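Local coordinates for 389aa long hypothetical nucleolar protein (Pyrococcus horikoshii, PDB 5ZVE) that methylates the C5 position of cytosine 72 in several tRNAs, with S-adenosyl-L-methionine as methyl donor, at residues 294-305 / 326-337. Numbering follows the deposited sequence.
Sequences IEATARYQRAFI and SYEENEGNVKFM. With SAH (S-adenosyl-L-homocysteine), chain C.
Helix 294-305 and helix 331-337 run roughly parallel, their axes 10.4 Å apart at a crossing angle of -32°, and the backbones come nearest where the CA atoms of A298 and E329 lie 4.5 Å apart. N333 is the knob of the contact, set in a hole formed by A298, Q301, R302 and I305. Its ND2 gives an almost straight hydrogen bond (168°) to A298 O, which lies in the plane of the N333 amide and also accepts the backbone N of R302. The other end of that amide, OD1, lies 2.9 Å from R302 NE, the guanidinium standing nearly perpendicular to it. Toward the C-terminal ends of both segments, R302 CG sits over one face of the F336 ring in a CH-pi contact, while I305 CG2 meets the ring edge at CE2 and presses on M337 CG at a tight 3.4 Å. At their N-terminal ends, I294 CG2 packs on S326 CB at 3.6 Å. E329, its CG anti to the carbonyl carbon (chi1 -62°) and its chain extended, carries its carboxylate past A298 to T297 and Q301. OE1 takes a weak bond from Q301 NE2 (3.2 Å), which also serves P275 O; OE2 accepts S326 OG on its anti side and T277 OG1. With an alanine in its place, the hydroxyls of S326 and T277 would probably lose their shared acceptor and a gap would open beside Q301. S326 OG in turn receives E329 N in an ST motif. Y300, on the same helix as Q301, accepts SAH N6 at its OH (2.6 Å). One directed amide bond from N333, the weak Q301-E329 bond and the apolar packing of I305, F336 and M337 thus join the adenine-contacting helix of the Rossmann-like methyltransferase domain to the segment following the predicted nucleophile C323, with E329 held by S326 and T277.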
loop_
_atom_site.group_PDB
_atom_site.type_symbol
_atom_site.label_atom_id
_atom_site.label_comp_id
_atom_site.label_asym_id
_atom_site.label_seq_id
_atom_site.Cartn_x
_atom_site.Cartn_y
_atom_site.Cartn_z
ATOM N N ILE A 294 13.518 -2.204 -12.398
ATOM C CA ILE A 294 14.189 -1.686 -11.218
ATOM C C ILE A 294 15.149 -0.568 -11.592
ATOM O O ILE A 294 15.125 0.510 -10.999
ATOM C CB ILE A 294 14.953 -2.799 -10.475
ATOM C CG1 ILE A 294 13.968 -3.821 -9.900
ATOM C CG2 ILE A 294 15.800 -2.210 -9.362
ATOM C CD1 ILE A 294 14.632 -5.015 -9.248
ATOM N N GLU A 295 15.977 -0.825 -12.599
ATOM C CA GLU A 295 16.940 0.164 -13.067
ATOM C C GLU A 295 16.239 1.400 -13.620
ATOM O O GLU A 295 16.567 2.524 -13.249
ATOM C CB GLU A 295 17.854 -0.445 -14.130
ATOM C CG GLU A 295 18.927 0.504 -14.636
ATOM C CD GLU A 295 19.687 -0.058 -15.822
ATOM O OE1 GLU A 295 19.297 -1.134 -16.327
ATOM O OE2 GLU A 295 20.673 0.580 -16.248
ATOM N N ALA A 296 15.259 1.189 -14.490
ATOM C CA ALA A 296 14.540 2.301 -15.100
ATOM C C ALA A 296 13.836 3.151 -14.049
ATOM O O ALA A 296 13.916 4.375 -14.080
ATOM C CB ALA A 296 13.540 1.789 -16.121
ATOM N N THR A 297 13.147 2.497 -13.120
ATOM C CA THR A 297 12.386 3.210 -12.098
ATOM C C THR A 297 13.299 3.926 -11.104
ATOM O O THR A 297 12.994 5.037 -10.671
ATOM C CB THR A 297 11.454 2.256 -11.339
ATOM O OG1 THR A 297 10.610 1.576 -12.277
ATOM C CG2 THR A 297 10.594 3.019 -10.343
ATOM N N ALA A 298 14.410 3.291 -10.740
ATOM C CA ALA A 298 15.389 3.926 -9.862
ATOM C C ALA A 298 15.915 5.206 -10.498
ATOM O O ALA A 298 16.078 6.226 -9.824
ATOM C CB ALA A 298 16.532 2.981 -9.556
ATOM N N ARG A 299 16.179 5.147 -11.801
ATOM C CA ARG A 299 16.665 6.314 -12.530
ATOM C C ARG A 299 15.579 7.382 -12.567
ATOM O O ARG A 299 15.855 8.576 -12.441
ATOM C CB ARG A 299 17.106 5.922 -13.946
ATOM C CG ARG A 299 17.738 7.053 -14.755
ATOM C CD ARG A 299 18.426 6.530 -16.023
ATOM N NE ARG A 299 17.507 5.799 -16.894
ATOM C CZ ARG A 299 17.519 4.480 -17.062
ATOM N NH1 ARG A 299 18.413 3.736 -16.423
ATOM N NH2 ARG A 299 16.639 3.904 -17.872
ATOM N N TYR A 300 14.337 6.935 -12.697
ATOM C CA TYR A 300 13.188 7.832 -12.722
ATOM C C TYR A 300 13.020 8.561 -11.382
ATOM O O TYR A 300 12.661 9.734 -11.345
ATOM C CB TYR A 300 11.930 7.034 -13.076
ATOM C CG TYR A 300 10.642 7.823 -13.157
ATOM C CD1 TYR A 300 10.499 8.871 -14.058
ATOM C CD2 TYR A 300 9.552 7.493 -12.357
ATOM C CE1 TYR A 300 9.316 9.584 -14.147
ATOM C CE2 TYR A 300 8.364 8.198 -12.438
ATOM C CZ TYR A 300 8.251 9.243 -13.334
ATOM O OH TYR A 300 7.072 9.951 -13.423
ATOM N N GLN A 301 13.303 7.866 -10.284
ATOM C CA GLN A 301 13.144 8.443 -8.948
ATOM C C GLN A 301 14.178 9.533 -8.655
ATOM O O GLN A 301 13.897 10.481 -7.924
ATOM C CB GLN A 301 13.232 7.346 -7.887
ATOM C CG GLN A 301 12.080 6.346 -7.938
ATOM C CD GLN A 301 12.410 5.063 -7.218
ATOM O OE1 GLN A 301 13.577 4.773 -6.963
ATOM N NE2 GLN A 301 11.388 4.275 -6.900
ATOM N N ARG A 302 15.372 9.392 -9.231
ATOM C CA ARG A 302 16.449 10.354 -9.022
ATOM C C ARG A 302 16.057 11.751 -9.476
ATOM O O ARG A 302 16.497 12.742 -8.899
ATOM C CB ARG A 302 17.725 9.910 -9.734
ATOM C CG ARG A 302 18.470 8.816 -8.997
ATOM C CD ARG A 302 19.657 8.294 -9.787
ATOM N NE ARG A 302 20.054 6.977 -9.303
ATOM C CZ ARG A 302 19.995 5.868 -10.032
ATOM N NH1 ARG A 302 19.585 5.923 -11.292
ATOM N NH2 ARG A 302 20.368 4.707 -9.510
ATOM N N ALA A 303 15.239 11.826 -10.515
ATOM C CA ALA A 303 14.730 13.105 -10.983
ATOM C C ALA A 303 13.893 13.789 -9.905
ATOM O O ALA A 303 14.043 14.991 -9.671
ATOM C CB ALA A 303 13.924 12.914 -12.259
ATOM N N PHE A 304 13.022 13.021 -9.245
ATOM C CA PHE A 304 12.232 13.523 -8.116
ATOM C C PHE A 304 13.116 13.991 -6.964
ATOM O O PHE A 304 12.942 15.084 -6.417
ATOM C CB PHE A 304 11.284 12.438 -7.587
ATOM C CG PHE A 304 10.189 12.055 -8.537
ATOM C CD1 PHE A 304 10.452 11.249 -9.633
ATOM C CD2 PHE A 304 8.885 12.465 -8.312
ATOM C CE1 PHE A 304 9.438 10.882 -10.503
ATOM C CE2 PHE A 304 7.865 12.098 -9.176
ATOM C CZ PHE A 304 8.142 11.307 -10.271
ATOM N N ILE A 305 14.066 13.135 -6.611
ATOM C CA ILE A 305 14.954 13.359 -5.484
ATOM C C ILE A 305 15.747 14.645 -5.651
ATOM O O ILE A 305 15.817 15.468 -4.738
ATOM C CB ILE A 305 15.932 12.193 -5.330
ATOM C CG1 ILE A 305 15.193 10.925 -4.897
ATOM C CG2 ILE A 305 17.034 12.567 -4.361
ATOM C CD1 ILE A 305 16.042 9.673 -4.983
ATOM N N SER A 326 13.849 -3.404 -3.754
ATOM C CA SER A 326 15.106 -3.333 -4.503
ATOM C C SER A 326 16.148 -2.456 -3.817
ATOM O O SER A 326 15.815 -1.500 -3.111
ATOM C CB SER A 326 14.866 -2.818 -5.923
ATOM O OG SER A 326 14.687 -1.415 -5.936
ATOM N N TYR A 327 17.414 -2.808 -4.006
ATOM C CA TYR A 327 18.504 -1.996 -3.494
ATOM C C TYR A 327 18.573 -0.666 -4.232
ATOM O O TYR A 327 18.667 0.394 -3.606
ATOM C CB TYR A 327 19.844 -2.732 -3.616
ATOM C CG TYR A 327 20.984 -1.971 -2.981
ATOM C CD1 TYR A 327 21.295 -2.139 -1.641
ATOM C CD2 TYR A 327 21.737 -1.065 -3.720
ATOM C CE1 TYR A 327 22.332 -1.434 -1.055
ATOM C CE2 TYR A 327 22.769 -0.359 -3.147
ATOM C CZ TYR A 327 23.063 -0.546 -1.815
ATOM O OH TYR A 327 24.095 0.162 -1.242
ATOM N N GLU A 328 18.538 -0.732 -5.562
ATOM C CA GLU A 328 18.762 0.437 -6.413
ATOM C C GLU A 328 17.771 1.572 -6.137
ATOM O O GLU A 328 18.157 2.741 -6.114
ATOM C CB GLU A 328 18.682 0.049 -7.896
ATOM C CG GLU A 328 19.825 -0.821 -8.410
ATOM C CD GLU A 328 19.648 -2.294 -8.083
ATOM O OE1 GLU A 328 18.624 -2.649 -7.460
ATOM O OE2 GLU A 328 20.528 -3.100 -8.457
ATOM N N GLU A 329 16.503 1.230 -5.915
ATOM C CA GLU A 329 15.478 2.244 -5.674
ATOM C C GLU A 329 15.530 2.765 -4.246
ATOM O O GLU A 329 14.909 3.776 -3.925
ATOM C CB GLU A 329 14.077 1.690 -5.954
ATOM C CG GLU A 329 13.827 1.256 -7.384
ATOM C CD GLU A 329 12.513 0.507 -7.534
ATOM O OE1 GLU A 329 11.454 1.166 -7.553
ATOM O OE2 GLU A 329 12.539 -0.737 -7.624
ATOM N N ASN A 330 16.282 2.081 -3.396
ATOM C CA ASN A 330 16.281 2.400 -1.976
ATOM C C ASN A 330 17.636 2.885 -1.472
ATOM O O ASN A 330 17.939 4.074 -1.567
ATOM C CB ASN A 330 15.810 1.186 -1.180
ATOM C CG ASN A 330 14.353 0.867 -1.439
ATOM O OD1 ASN A 330 13.553 1.771 -1.691
ATOM N ND2 ASN A 330 13.999 -0.416 -1.389
ATOM N N GLU A 331 18.441 1.980 -0.927
ATOM C CA GLU A 331 19.754 2.362 -0.413
ATOM C C GLU A 331 20.608 3.014 -1.503
ATOM O O GLU A 331 21.352 3.959 -1.237
ATOM C CB GLU A 331 20.481 1.156 0.187
ATOM C CG GLU A 331 19.929 0.698 1.535
ATOM C CD GLU A 331 18.792 -0.304 1.402
ATOM O OE1 GLU A 331 18.264 -0.473 0.278
ATOM O OE2 GLU A 331 18.429 -0.923 2.425
ATOM N N GLY A 332 20.495 2.505 -2.724
ATOM C CA GLY A 332 21.227 3.059 -3.848
ATOM C C GLY A 332 20.886 4.513 -4.116
ATOM O O GLY A 332 21.770 5.325 -4.374
ATOM N N ASN A 333 19.602 4.848 -4.040
ATOM C CA ASN A 333 19.167 6.222 -4.266
ATOM C C ASN A 333 19.406 7.123 -3.060
ATOM O O ASN A 333 19.415 8.350 -3.186
ATOM C CB ASN A 333 17.691 6.264 -4.655
ATOM C CG ASN A 333 17.490 6.245 -6.153
ATOM O OD1 ASN A 333 18.445 6.401 -6.913
ATOM N ND2 ASN A 333 16.248 6.070 -6.588
ATOM N N VAL A 334 19.591 6.530 -1.884
ATOM C CA VAL A 334 19.947 7.350 -0.742
ATOM C C VAL A 334 21.412 7.783 -0.825
ATOM O O VAL A 334 21.742 8.922 -0.499
ATOM C CB VAL A 334 19.701 6.649 0.586
ATOM C CG1 VAL A 334 20.002 7.621 1.712
ATOM C CG2 VAL A 334 18.251 6.197 0.682
ATOM N N LYS A 335 22.285 6.878 -1.260
ATOM C CA LYS A 335 23.682 7.226 -1.523
ATOM C C LYS A 335 23.793 8.405 -2.488
ATOM O O LYS A 335 24.619 9.296 -2.296
ATOM C CB LYS A 335 24.448 6.024 -2.079
ATOM C CG LYS A 335 24.728 4.950 -1.054
ATOM C CD LYS A 335 25.540 3.830 -1.660
ATOM C CE LYS A 335 25.913 2.799 -0.615
ATOM N NZ LYS A 335 26.842 1.773 -1.168
ATOM N N PHE A 336 22.961 8.394 -3.525
ATOM C CA PHE A 336 22.818 9.537 -4.421
ATOM C C PHE A 336 22.550 10.831 -3.638
ATOM O O PHE A 336 23.203 11.850 -3.864
ATOM C CB PHE A 336 21.694 9.271 -5.425
ATOM C CG PHE A 336 21.347 10.450 -6.295
ATOM C CD1 PHE A 336 22.243 10.919 -7.242
ATOM C CD2 PHE A 336 20.110 11.066 -6.189
ATOM C CE1 PHE A 336 21.918 11.996 -8.050
ATOM C CE2 PHE A 336 19.781 12.144 -6.994
ATOM C CZ PHE A 336 20.688 12.607 -7.928
ATOM N N MET A 337 21.605 10.776 -2.705
ATOM C CA MET A 337 21.250 11.937 -1.893
ATOM C C MET A 337 22.411 12.396 -1.021
ATOM O O MET A 337 22.614 13.595 -0.805
ATOM C CB MET A 337 20.036 11.624 -1.010
ATOM C CG MET A 337 18.806 11.194 -1.780
ATOM S SD MET A 337 17.292 11.021 -0.794
ATOM C CE MET A 337 17.701 9.705 0.320
HETATM N N SAH C . 1.827 8.887 -1.429
HETATM C CA SAH C . 0.551 8.366 -1.904
HETATM C CB SAH C . 0.752 7.276 -2.958
HETATM C CG SAH C . 1.890 7.507 -3.956
HETATM S SD SAH C . 1.747 6.380 -5.364
HETATM C C SAH C . -0.352 7.873 -0.770
HETATM O O SAH C . 0.082 7.697 0.368
HETATM O OXT SAH C . -1.545 7.643 -0.963
HETATM C "C5'" SAH C . 2.868 7.352 -6.412
HETATM C "C4'" SAH C . 2.198 8.517 -7.137
HETATM O "O4'" SAH C . 3.156 9.220 -7.902
HETATM C "C3'" SAH C . 1.100 8.110 -8.111
HETATM O "O3'" SAH C . -0.129 8.632 -7.662
HETATM C "C2'" SAH C . 1.452 8.776 -9.428
HETATM O "O2'" SAH C . 0.334 9.456 -9.945
HETATM C "C1'" SAH C . 2.514 9.780 -9.029
HETATM N N9 SAH C . 3.477 10.103 -10.103
HETATM C C8 SAH C . 4.090 9.255 -10.990
HETATM N N7 SAH C . 4.902 9.984 -11.793
HETATM C C5 SAH C . 4.816 11.284 -11.432
HETATM C C6 SAH C . 5.421 12.440 -11.911
HETATM N N6 SAH C . 6.281 12.392 -12.926
HETATM N N1 SAH C . 5.127 13.650 -11.320
HETATM C C2 SAH C . 4.236 13.711 -10.265
HETATM N N3 SAH C . 3.637 12.561 -9.797
HETATM C C4 SAH C . 3.924 11.368 -10.372
#